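Local coordinates for protein cytochrome c, class II (PDB 4ULV) that binds a covalently attached heme c, as cytochromes c' do, and is probably involved in electron transfer or in sensing diatomic gases, at residues Y21-M26 and R44-V48. Numbering follows the deposited sequence.
Sequences YNFGDM and RADNV
Arg-44 on helix 38-51 reaches across to Tyr-21, Asn-22, Asp-25 and Met-26 on helix 5-30, a knob-into-hole between neighbouring helices of the cytochrome c' four-helix bundle. The axes of the two short segments come within 8.8 Å, roughly antiparallel at 147°. With CG beside the backbone N (chi1 -66°) and a bend at chi2, the arginine chain runs out over Asn-22 and brings its NE to 2.8 Å from Asp-25 OD2, a salt bridge. NE comes from above the carboxylate plane, which stands nearly perpendicular to the guanidinium. A water donates to Asp-25 OD2 and accepts from Arg-44 NH2. On another edge of the guanidinium, NH1 of Arg-44 donates to Asn-22 OD1 at 3.0 Å. That oxygen is gripped twice: Asn-47 ND2 comes from the opposite face of the amide, 3.1 Å from Asn-22 OD1 and almost straight at 171°. Asn-22 ND2 donates to Leu-18 O and bonds Tyr-11 OH of the second subunit, so both ends of the amide are held. The Tyr-21 ring turns its edge to one guanidinium face, CE2 lying 3.7 Å from Arg-44 NH1.

Toward helix 78-98 and helix 104-125 the contact is apolar. Met-26, bent at chi3, lays its CE 3.6 Å from Ala-45 CB, and Val-48 CG2 packs 3.7 Å from Asn-22 CB and 4.3 Å from Phe-23 CB. The Phe-23 ring stacks on Phe-111 and touches the heme.

Asp-25 OD1 also pairs with Lys-34, and Arg-44 NH2 with Glu-57 of the second subunit, which bonds Tyr-21 OH too. A leucine at Arg-44 would probably cost Asp-25 one of two positive partners, Glu-57 of the second subunit this salt bridge, and Asn-22 OD1 one donor. Buried Arg-44 and Asp-25 thus tie the helix pair to the dimer interface.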
loop_
_atom_site.group_PDB
_atom_site.type_symbol
_atom_site.label_atom_id
_atom_site.label_comp_id
_atom_site.label_asym_id
_atom_site.label_seq_id
_atom_site.Cartn_x
_atom_site.Cartn_y
_atom_site.Cartn_z
ATOM N N TYR A 21 0.815 -5.904 8.450
ATOM C CA TYR A 21 1.417 -7.142 7.977
ATOM C C TYR A 21 2.942 -6.990 7.812
ATOM O O TYR A 21 3.693 -7.854 8.227
ATOM C CB TYR A 21 0.791 -7.594 6.641
ATOM C CG TYR A 21 1.430 -8.795 6.021
ATOM C CD1 TYR A 21 1.063 -10.085 6.394
ATOM C CD2 TYR A 21 2.500 -8.643 5.112
ATOM C CE1 TYR A 21 1.667 -11.202 5.839
ATOM C CE2 TYR A 21 3.126 -9.760 4.554
ATOM C CZ TYR A 21 2.728 -11.031 4.950
ATOM O OH TYR A 21 3.299 -12.141 4.430
ATOM N N ASN A 22 3.345 -5.891 7.218
ATOM C CA ASN A 22 4.755 -5.690 6.974
ATOM C C ASN A 22 5.527 -5.369 8.246
ATOM O O ASN A 22 6.573 -5.967 8.479
ATOM C CB ASN A 22 4.923 -4.592 5.886
ATOM C CG ASN A 22 4.687 -5.125 4.486
ATOM O OD1 ASN A 22 5.574 -5.727 3.914
ATOM N ND2 ASN A 22 3.456 -5.001 3.999
ATOM N N PHE A 23 4.950 -4.492 9.051
ATOM C CA PHE A 23 5.591 -4.136 10.314
ATOM C C PHE A 23 5.668 -5.346 11.243
ATOM O O PHE A 23 6.652 -5.535 11.997
ATOM C CB PHE A 23 4.803 -3.009 10.969
ATOM C CG PHE A 23 5.516 -2.350 12.139
ATOM C CD1 PHE A 23 6.609 -1.566 11.915
ATOM C CD2 PHE A 23 5.034 -2.446 13.411
ATOM C CE1 PHE A 23 7.297 -0.951 12.936
ATOM C CE2 PHE A 23 5.684 -1.838 14.446
ATOM C CZ PHE A 23 6.821 -1.058 14.205
ATOM N N GLY A 24 4.624 -6.153 11.261
ATOM C CA GLY A 24 4.572 -7.392 12.046
ATOM C C GLY A 24 5.591 -8.428 11.674
ATOM O O GLY A 24 6.236 -9.050 12.505
ATOM N N ASP A 25 5.815 -8.551 10.357
ATOM C CA ASP A 25 6.885 -9.433 9.887
ATOM C C ASP A 25 8.256 -9.005 10.339
ATOM O O ASP A 25 9.093 -9.826 10.761
ATOM C CB ASP A 25 6.833 -9.653 8.372
ATOM C CG ASP A 25 7.690 -10.816 7.939
ATOM O OD1 ASP A 25 7.378 -11.954 8.345
ATOM O OD2 ASP A 25 8.675 -10.580 7.175
ATOM N N MET A 26 8.494 -7.701 10.246
ATOM C CA MET A 26 9.747 -7.138 10.690
ATOM C C MET A 26 9.925 -7.425 12.202
ATOM O O MET A 26 11.006 -7.834 12.641
ATOM C CB MET A 26 9.732 -5.633 10.432
ATOM C CG MET A 26 9.732 -5.327 8.936
ATOM S SD MET A 26 9.288 -3.588 8.609
ATOM C CE MET A 26 10.777 -3.003 9.171
ATOM N N ARG A 44 10.615 -4.638 3.524
ATOM C CA ARG A 44 9.445 -4.411 4.344
ATOM C C ARG A 44 9.445 -3.038 4.948
ATOM O O ARG A 44 8.402 -2.380 5.039
ATOM C CB ARG A 44 9.230 -5.510 5.377
ATOM C CG ARG A 44 8.889 -6.843 4.674
ATOM C CD ARG A 44 7.946 -7.620 5.459
ATOM N NE ARG A 44 7.891 -8.968 5.044
ATOM C CZ ARG A 44 7.116 -9.407 4.060
ATOM N NH1 ARG A 44 6.400 -8.552 3.363
ATOM N NH2 ARG A 44 7.108 -10.700 3.814
ATOM N N ALA A 45 10.635 -2.584 5.387
ATOM C CA ALA A 45 10.696 -1.241 5.895
ATOM C C ALA A 45 10.366 -0.218 4.810
ATOM O O ALA A 45 9.674 0.790 5.064
ATOM C CB ALA A 45 12.119 -0.978 6.470
ATOM N N ASP A 46 10.825 -0.463 3.589
ATOM C CA ASP A 46 10.484 0.432 2.469
ATOM C C ASP A 46 8.959 0.355 2.204
ATOM O O ASP A 46 8.327 1.386 1.998
ATOM C CB ASP A 46 11.277 0.026 1.228
ATOM C CG ASP A 46 12.801 0.277 1.361
ATOM O OD1 ASP A 46 13.140 1.256 2.026
ATOM O OD2 ASP A 46 13.615 -0.530 0.860
ATOM N N ASN A 47 8.362 -0.839 2.312
ATOM C CA ASN A 47 6.886 -0.970 2.181
ATOM C C ASN A 47 6.186 -0.119 3.235
ATOM O O ASN A 47 5.249 0.637 2.964
ATOM C CB ASN A 47 6.439 -2.373 2.333
ATOM C CG ASN A 47 6.808 -3.274 1.164
ATOM O OD1 ASN A 47 7.145 -2.759 0.065
ATOM N ND2 ASN A 47 6.691 -4.572 1.300
ATOM N N VAL A 48 6.627 -0.257 4.495
ATOM C CA VAL A 48 6.013 0.545 5.547
ATOM C C VAL A 48 6.147 2.060 5.335
ATOM O O VAL A 48 5.255 2.864 5.536
ATOM C CB VAL A 48 6.517 0.107 6.992
ATOM C CG1 VAL A 48 5.980 1.035 8.069
ATOM C CG2 VAL A 48 6.087 -1.340 7.257
HETATM O O HOH W 1 8.820 -12.537 5.342
#